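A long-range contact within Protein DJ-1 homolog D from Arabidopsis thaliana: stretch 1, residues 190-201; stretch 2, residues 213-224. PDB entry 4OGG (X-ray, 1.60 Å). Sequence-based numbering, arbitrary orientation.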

ATOM      1  N   LYS C 190      16.947  37.650 -13.760  1.00 18.04           N
ATOM      2  CA  LYS C 190      15.936  38.673 -13.976  1.00 19.72           C
ATOM      3  C   LYS C 190      14.850  38.023 -14.826  1.00 17.61           C
ATOM      4  O   LYS C 190      15.140  37.462 -15.883  1.00 19.00           O
ATOM      5  CB  LYS C 190      16.536  39.868 -14.721  1.00 22.37           C
ATOM      6  CG  LYS C 190      15.523  40.938 -15.099  1.00 28.42           C
ATOM      7  CD  LYS C 190      14.921  41.592 -13.864  1.00 32.41           C
ATOM      8  CE  LYS C 190      13.875  42.632 -14.240  1.00 34.82           C
ATOM      9  NZ  LYS C 190      12.707  42.019 -14.933  1.00 35.49           N
ATOM     10  N   ILE C 191      13.608  38.090 -14.357  1.00 15.98           N
ATOM     11  CA  ILE C 191      12.483  37.495 -15.065  1.00 16.86           C
ATOM     12  C   ILE C 191      11.667  38.569 -15.776  1.00 16.97           C
ATOM     13  O   ILE C 191      11.301  39.579 -15.176  1.00 18.00           O
ATOM     14  CB  ILE C 191      11.552  36.741 -14.089  1.00 16.33           C
ATOM     15  CG1 ILE C 191      12.357  35.699 -13.308  1.00 17.83           C
ATOM     16  CG2 ILE C 191      10.411  36.083 -14.858  1.00 16.07           C
ATOM     17  CD1 ILE C 191      11.598  35.076 -12.154  1.00 18.31           C
ATOM     18  N   THR C 192      11.379  38.342 -17.052  1.00 17.83           N
ATOM     19  CA  THR C 192      10.602  39.290 -17.839  1.00 18.72           C
ATOM     20  C   THR C 192       9.494  38.603 -18.622  1.00 20.23           C
ATOM     21  O   THR C 192       9.607  37.427 -18.971  1.00 19.37           O
ATOM     22  CB  THR C 192      11.494  40.052 -18.841  1.00 17.49           C
ATOM     23  OG1 THR C 192      12.225  39.115 -19.639  1.00 19.71           O
ATOM     24  CG2 THR C 192      12.469  40.959 -18.108  1.00 19.70           C
ATOM     25  N   GLY C 193       8.428  39.356 -18.891  1.00 20.40           N
ATOM     26  CA  GLY C 193       7.299  38.845 -19.651  1.00 21.97           C
ATOM     27  C   GLY C 193       6.468  37.782 -18.953  1.00 23.07           C
ATOM     28  O   GLY C 193       5.760  37.021 -19.613  1.00 22.89           O
ATOM     29  N   ALA C 194       6.533  37.745 -17.624  1.00 24.00           N
ATOM     30  CA  ALA C 194       5.798  36.750 -16.847  1.00 25.07           C
ATOM     31  C   ALA C 194       4.371  37.150 -16.476  1.00 26.40           C
ATOM     32  O   ALA C 194       3.700  36.440 -15.725  1.00 26.37           O
ATOM     33  CB  ALA C 194       6.582  36.400 -15.586  1.00 24.37           C
ATOM     34  N   ASN C 195       3.903  38.281 -16.991  1.00 27.02           N
ATOM     35  CA  ASN C 195       2.544  38.722 -16.702  1.00 28.14           C
ATOM     36  C   ASN C 195       1.588  37.958 -17.616  1.00 27.65           C
ATOM     37  O   ASN C 195       1.075  38.501 -18.594  1.00 27.22           O
ATOM     38  CB  ASN C 195       2.406  40.229 -16.938  1.00 31.97           C
ATOM     39  CG  ASN C 195       1.026  40.747 -16.587  1.00 33.86           C
ATOM     40  OD1 ASN C 195       0.485  40.426 -15.528  1.00 37.05           O
ATOM     41  ND2 ASN C 195       0.452  41.560 -17.469  1.00 37.86           N
ATOM     42  N   LYS C 196       1.363  36.689 -17.291  1.00 25.10           N
ATOM     43  CA  LYS C 196       0.491  35.832 -18.084  1.00 25.18           C
ATOM     44  C   LYS C 196      -0.457  35.027 -17.202  1.00 24.75           C
ATOM     45  O   LYS C 196      -0.172  34.774 -16.033  1.00 25.67           O
ATOM     46  CB  LYS C 196       1.333  34.864 -18.924  1.00 24.65           C
ATOM     47  CG  LYS C 196       2.327  35.526 -19.866  1.00 25.35           C
ATOM     48  CD  LYS C 196       1.627  36.319 -20.960  1.00 28.23           C
ATOM     49  CE  LYS C 196       2.623  36.853 -21.978  1.00 30.99           C
ATOM     50  NZ  LYS C 196       3.648  37.742 -21.355  1.00 31.69           N
ATOM     51  N   ARG C 197      -1.590  34.631 -17.774  1.00 25.12           N
ATOM     52  CA  ARG C 197      -2.578  33.826 -17.066  1.00 23.87           C
ATOM     53  C   ARG C 197      -2.607  32.460 -17.743  1.00 23.16           C
ATOM     54  O   ARG C 197      -2.809  32.365 -18.955  1.00 21.10           O
ATOM     55  CB  ARG C 197      -3.960  34.477 -17.142  1.00 26.36           C
ATOM     56  CG  ARG C 197      -4.085  35.756 -16.334  1.00 30.94           C
ATOM     57  CD  ARG C 197      -5.408  36.453 -16.611  1.00 32.38           C
ATOM     58  NE  ARG C 197      -6.562  35.617 -16.292  1.00 35.36           N
ATOM     59  CZ  ARG C 197      -6.899  35.242 -15.062  1.00 36.46           C
ATOM     60  NH1 ARG C 197      -6.169  35.627 -14.024  1.00 36.75           N
ATOM     61  NH2 ARG C 197      -7.972  34.488 -14.869  1.00 37.19           N
ATOM     62  N   ILE C 198      -2.401  31.407 -16.958  1.00 21.54           N
ATOM     63  CA  ILE C 198      -2.373  30.051 -17.493  1.00 21.94           C
ATOM     64  C   ILE C 198      -3.449  29.168 -16.868  1.00 21.42           C
ATOM     65  O   ILE C 198      -3.663  29.202 -15.656  1.00 21.57           O
ATOM     66  CB  ILE C 198      -0.995  29.397 -17.240  1.00 22.66           C
ATOM     67  CG1 ILE C 198       0.125  30.388 -17.574  1.00 24.33           C
ATOM     68  CG2 ILE C 198      -0.854  28.131 -18.072  1.00 22.18           C
ATOM     69  CD1 ILE C 198       0.138  30.858 -19.008  1.00 27.76           C
ATOM     70  N   LEU C 199      -4.125  28.381 -17.705  1.00 20.55           N
ATOM     71  CA  LEU C 199      -5.171  27.472 -17.242  1.00 19.39           C
ATOM     72  C   LEU C 199      -4.719  26.019 -17.358  1.00 17.91           C
ATOM     73  O   LEU C 199      -4.211  25.601 -18.395  1.00 18.50           O
ATOM     74  CB  LEU C 199      -6.452  27.656 -18.064  1.00 19.83           C
ATOM     75  CG  LEU C 199      -7.586  26.678 -17.738  1.00 20.73           C
ATOM     76  CD1 LEU C 199      -8.083  26.925 -16.325  1.00 20.08           C
ATOM     77  CD2 LEU C 199      -8.720  26.845 -18.733  1.00 21.28           C
ATOM     78  N   PHE C 200      -4.908  25.257 -16.284  1.00 17.76           N
ATOM     79  CA  PHE C 200      -4.538  23.844 -16.255  1.00 16.96           C
ATOM     80  C   PHE C 200      -5.787  22.976 -16.243  1.00 17.46           C
ATOM     81  O   PHE C 200      -6.647  23.145 -15.383  1.00 18.42           O
ATOM     82  CB  PHE C 200      -3.722  23.526 -14.998  1.00 15.96           C
ATOM     83  CG  PHE C 200      -2.242  23.671 -15.175  1.00 17.19           C
ATOM     84  CD1 PHE C 200      -1.682  24.893 -15.533  1.00 16.41           C
ATOM     85  CD2 PHE C 200      -1.402  22.581 -14.967  1.00 15.99           C
ATOM     86  CE1 PHE C 200      -0.302  25.028 -15.678  1.00 17.93           C
ATOM     87  CE2 PHE C 200      -0.024  22.705 -15.108  1.00 16.06           C
ATOM     88  CZ  PHE C 200       0.529  23.931 -15.464  1.00 17.90           C
ATOM     89  N   LEU C 201      -5.888  22.057 -17.199  1.00 17.39           N
ATOM     90  CA  LEU C 201      -7.028  21.147 -17.259  1.00 18.15           C
ATOM     91  C   LEU C 201      -6.658  19.921 -16.434  1.00 18.28           C
ATOM     92  O   LEU C 201      -5.889  19.069 -16.881  1.00 19.45           O
ATOM     93  CB  LEU C 201      -7.315  20.747 -18.705  1.00 18.59           C
ATOM     94  CG  LEU C 201      -7.830  21.879 -19.597  1.00 20.64           C
ATOM     95  CD1 LEU C 201      -7.880  21.427 -21.045  1.00 22.04           C
ATOM     96  CD2 LEU C 201      -9.213  22.301 -19.111  1.00 23.20           C
ATOM     97  N   VAL C 213       4.805  20.016 -11.164  1.00 13.48           N
ATOM     98  CA  VAL C 213       6.001  20.660 -11.694  1.00 12.22           C
ATOM     99  C   VAL C 213       5.713  21.820 -12.644  1.00 14.12           C
ATOM    100  O   VAL C 213       6.191  22.934 -12.422  1.00 14.26           O
ATOM    101  CB  VAL C 213       6.941  19.634 -12.367  1.00 13.28           C
ATOM    102  CG1 VAL C 213       8.172  20.339 -12.926  1.00 13.49           C
ATOM    103  CG2 VAL C 213       7.373  18.590 -11.339  1.00 13.23           C
ATOM    104  N   PRO C 214       4.932  21.587 -13.713  1.00 14.42           N
ATOM    105  CA  PRO C 214       4.668  22.719 -14.609  1.00 15.32           C
ATOM    106  C   PRO C 214       3.887  23.822 -13.893  1.00 15.46           C
ATOM    107  O   PRO C 214       4.151  25.012 -14.081  1.00 15.47           O
ATOM    108  CB  PRO C 214       3.859  22.086 -15.744  1.00 13.52           C
ATOM    109  CG  PRO C 214       4.346  20.653 -15.752  1.00 15.35           C
ATOM    110  CD  PRO C 214       4.395  20.335 -14.277  1.00 14.54           C
ATOM    111  N   PHE C 215       2.933  23.416 -13.061  1.00 14.63           N
ATOM    112  CA  PHE C 215       2.097  24.362 -12.328  1.00 14.59           C
ATOM    113  C   PHE C 215       2.933  25.298 -11.464  1.00 15.02           C
ATOM    114  O   PHE C 215       2.817  26.520 -11.565  1.00 16.22           O
ATOM    115  CB  PHE C 215       1.084  23.598 -11.465  1.00 14.34           C
ATOM    116  CG  PHE C 215       0.036  24.472 -10.828  1.00 16.37           C
ATOM    117  CD1 PHE C 215       0.195  24.940  -9.527  1.00 16.79           C
ATOM    118  CD2 PHE C 215      -1.113  24.822 -11.528  1.00 17.81           C
ATOM    119  CE1 PHE C 215      -0.776  25.744  -8.930  1.00 18.19           C
ATOM    120  CE2 PHE C 215      -2.092  25.628 -10.940  1.00 17.56           C
ATOM    121  CZ  PHE C 215      -1.921  26.089  -9.638  1.00 18.51           C
ATOM    122  N   GLN C 216       3.796  24.731 -10.632  1.00 13.49           N
ATOM    123  CA  GLN C 216       4.623  25.557  -9.767  1.00 13.93           C
ATOM    124  C   GLN C 216       5.769  26.247 -10.499  1.00 14.24           C
ATOM    125  O   GLN C 216       6.217  27.312 -10.079  1.00 15.22           O
ATOM    126  CB  GLN C 216       5.139  24.730  -8.591  1.00 14.09           C
ATOM    127  CG  GLN C 216       4.002  24.290  -7.683  1.00 12.73           C
ATOM    128  CD  GLN C 216       4.468  23.868  -6.314  1.00 15.87           C
ATOM    129  OE1 GLN C 216       3.942  24.330  -5.299  1.00 16.79           O
ATOM    130  NE2 GLN C 216       5.448  22.983  -6.271  1.00 11.21           N
ATOM    131  N   SER C 217       6.239  25.656 -11.593  1.00 14.82           N
ATOM    132  CA  SER C 217       7.320  26.274 -12.356  1.00 14.29           C
ATOM    133  C   SER C 217       6.811  27.595 -12.933  1.00 15.30           C
ATOM    134  O   SER C 217       7.491  28.623 -12.869  1.00 14.76           O
ATOM    135  CB  SER C 217       7.779  25.359 -13.498  1.00 15.03           C
ATOM    136  OG  SER C 217       8.478  24.226 -13.010  1.00 16.12           O
ATOM    137  N   LEU C 218       5.605  27.565 -13.491  1.00 14.43           N
ATOM    138  CA  LEU C 218       5.018  28.764 -14.078  1.00 16.34           C
ATOM    139  C   LEU C 218       4.678  29.804 -13.013  1.00 16.58           C
ATOM    140  O   LEU C 218       4.803  31.007 -13.252  1.00 17.77           O
ATOM    141  CB  LEU C 218       3.773  28.393 -14.895  1.00 16.61           C
ATOM    142  CG  LEU C 218       4.064  27.535 -16.129  1.00 17.49           C
ATOM    143  CD1 LEU C 218       2.764  27.028 -16.741  1.00 17.31           C
ATOM    144  CD2 LEU C 218       4.856  28.354 -17.141  1.00 19.14           C
ATOM    145  N   GLN C 219       4.250  29.351 -11.839  1.00 16.00           N
ATOM    146  CA  GLN C 219       3.936  30.277 -10.756  1.00 15.74           C
ATOM    147  C   GLN C 219       5.221  30.927 -10.250  1.00 15.07           C
ATOM    148  O   GLN C 219       5.211  32.074  -9.805  1.00 14.87           O
ATOM    149  CB  GLN C 219       3.272  29.553  -9.585  1.00 15.01           C
ATOM    150  CG  GLN C 219       1.842  29.105  -9.832  1.00 16.66           C
ATOM    151  CD  GLN C 219       1.252  28.425  -8.616  1.00 17.75           C
ATOM    152  OE1 GLN C 219       1.846  27.494  -8.068  1.00 16.99           O
ATOM    153  NE2 GLN C 219       0.079  28.882  -8.186  1.00 18.82           N
ATOM    154  N   ALA C 220       6.325  30.185 -10.306  1.00 14.25           N
ATOM    155  CA  ALA C 220       7.609  30.703  -9.834  1.00 15.34           C
ATOM    156  C   ALA C 220       8.086  31.879 -10.682  1.00 16.97           C
ATOM    157  O   ALA C 220       8.787  32.769 -10.192  1.00 17.13           O
ATOM    158  CB  ALA C 220       8.654  29.603  -9.846  1.00 14.34           C
ATOM    159  N   LEU C 221       7.706  31.870 -11.955  1.00 16.07           N
ATOM    160  CA  LEU C 221       8.083  32.932 -12.878  1.00 17.09           C
ATOM    161  C   LEU C 221       7.257  34.184 -12.597  1.00 17.82           C
ATOM    162  O   LEU C 221       7.645  35.288 -12.974  1.00 17.40           O
ATOM    163  CB  LEU C 221       7.863  32.477 -14.325  1.00 15.30           C
ATOM    164  CG  LEU C 221       8.774  31.360 -14.841  1.00 16.12           C
ATOM    165  CD1 LEU C 221       8.222  30.793 -16.135  1.00 14.59           C
ATOM    166  CD2 LEU C 221      10.180  31.902 -15.048  1.00 14.95           C
ATOM    167  N   GLY C 222       6.119  34.002 -11.932  1.00 18.08           N
ATOM    168  CA  GLY C 222       5.259  35.128 -11.613  1.00 18.81           C
ATOM    169  C   GLY C 222       3.908  35.079 -12.305  1.00 19.65           C
ATOM    170  O   GLY C 222       3.097  35.998 -12.165  1.00 20.79           O
ATOM    171  N   CYS C 223       3.656  34.003 -13.043  1.00 18.18           N
ATOM    172  CA  CYS C 223       2.396  33.842 -13.765  1.00 19.03           C
ATOM    173  C   CYS C 223       1.232  33.513 -12.839  1.00 19.40           C
ATOM    174  O   CYS C 223       1.416  32.948 -11.759  1.00 18.45           O
ATOM    175  CB  CYS C 223       2.510  32.714 -14.798  1.00 18.72           C
ATOM    176  SG  CYS C 223       3.849  32.864 -15.999  1.00 20.49           S
ATOM    177  N   GLN C 224       0.029  33.883 -13.265  1.00 19.93           N
ATOM    178  CA  GLN C 224      -1.171  33.567 -12.502  1.00 21.11           C
ATOM    179  C   GLN C 224      -1.590  32.235 -13.106  1.00 21.00           C
ATOM    180  O   GLN C 224      -1.871  32.155 -14.302  1.00 20.42           O
ATOM    181  CB  GLN C 224      -2.260  34.619 -12.735  1.00 22.45           C
ATOM    182  CG  GLN C 224      -3.608  34.278 -12.103  1.00 25.82           C
ATOM    183  CD  GLN C 224      -3.515  34.023 -10.610  1.00 29.14           C
ATOM    184  OE1 GLN C 224      -2.952  34.826  -9.865  1.00 32.65           O
ATOM    185  NE2 GLN C 224      -4.079  32.908 -10.162  1.00 28.93           N
TER

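How do the two backbones lie against each other? Strand 197-201 and the helix of stretch 2 are nearly antiparallel, with 170° between their N-to-C directions and axes that come no nearer than 10.3 Å, a spacing that leaves room for a layer of side chains. After the helix the chain reverses, and Gln 224 pairs alongside the strand in a parallel bridge with Arg 197, their CA atoms 4.8 Å apart. Two hydrogen bonds hold this register: Gln 224 N donates to Lys 196 O at 2.9 Å, and Ile 198 N donates to Gln 224 O at 2.8 Å. Gln 224 thus uses both its amide and its carbonyl on the residues flanking Arg 197, as parallel pairing requires. The same carbonyl receives a CA-H...O contact, Arg 197 CA to Gln 224 O at 3.3 Å.

What lets the chain turn from helix to strand so abruptly? Gly 222 leaves the helix with a phi of 115° in a Schellman motif, in which Cys 223 N bonds back to Leu 218 O at 3.2 Å and Gly 222 N to Gln 219 O at 3.0 Å. At these backbone angles a CB would be jammed against the carbonyl O of Leu 221, so the backbone itself calls for glycine. The turn also lies beside Ala 194, whose CB sits only 3.0 Å from Leu 221 O, a tight approach of a methyl group to a carbonyl. Two residues on, Cys 223 CA makes a CA-H...O contact with Ala 194 O at 3.5 Å.

Which side chains fill the space between strand and helix? Phe 200 gives the largest share of stretch 1, pointing toward the helix and burying 91 Å². Phe 215 turns its edge to the face of the Phe 200 ring, with centroids 5.3 Å apart and planes at 84°; this arrangement brings the slightly positive ring hydrogens of one residue to the electron-rich face of the other. The Phe 200 ring also meets Pro 214, CZ to CB at 3.8 Å, while at its edge Phe 200 CE1 lies 3.8 Å from Leu 218 CD1. That same methyl of Leu 218 reaches Ile 198, CD1 to CG2 at 4.0 Å, so one leucine branch touches two strand residues on the same side of the strand.

How does the packing continue around the end of the helix? Ile 191, in the earlier strand, places CG2 4.2 Å from Leu 221 CD2 and 3.4 Å from Leu 221 O, and Ala 194 CB lies 4.3 Å from Leu 221 CB. Cys 223 adds an apolar contact to the strand, its CB 4.3 Å from Ile 198 CG1. At the more open margin, the aliphatic part of Gln 224 rests near the Arg 197 guanidinium, CG to NH1 at 3.5 Å. Altogether the two stretches bury 624 Å², summed over both sides, and both hydrogen bonds between them lie at the bridge.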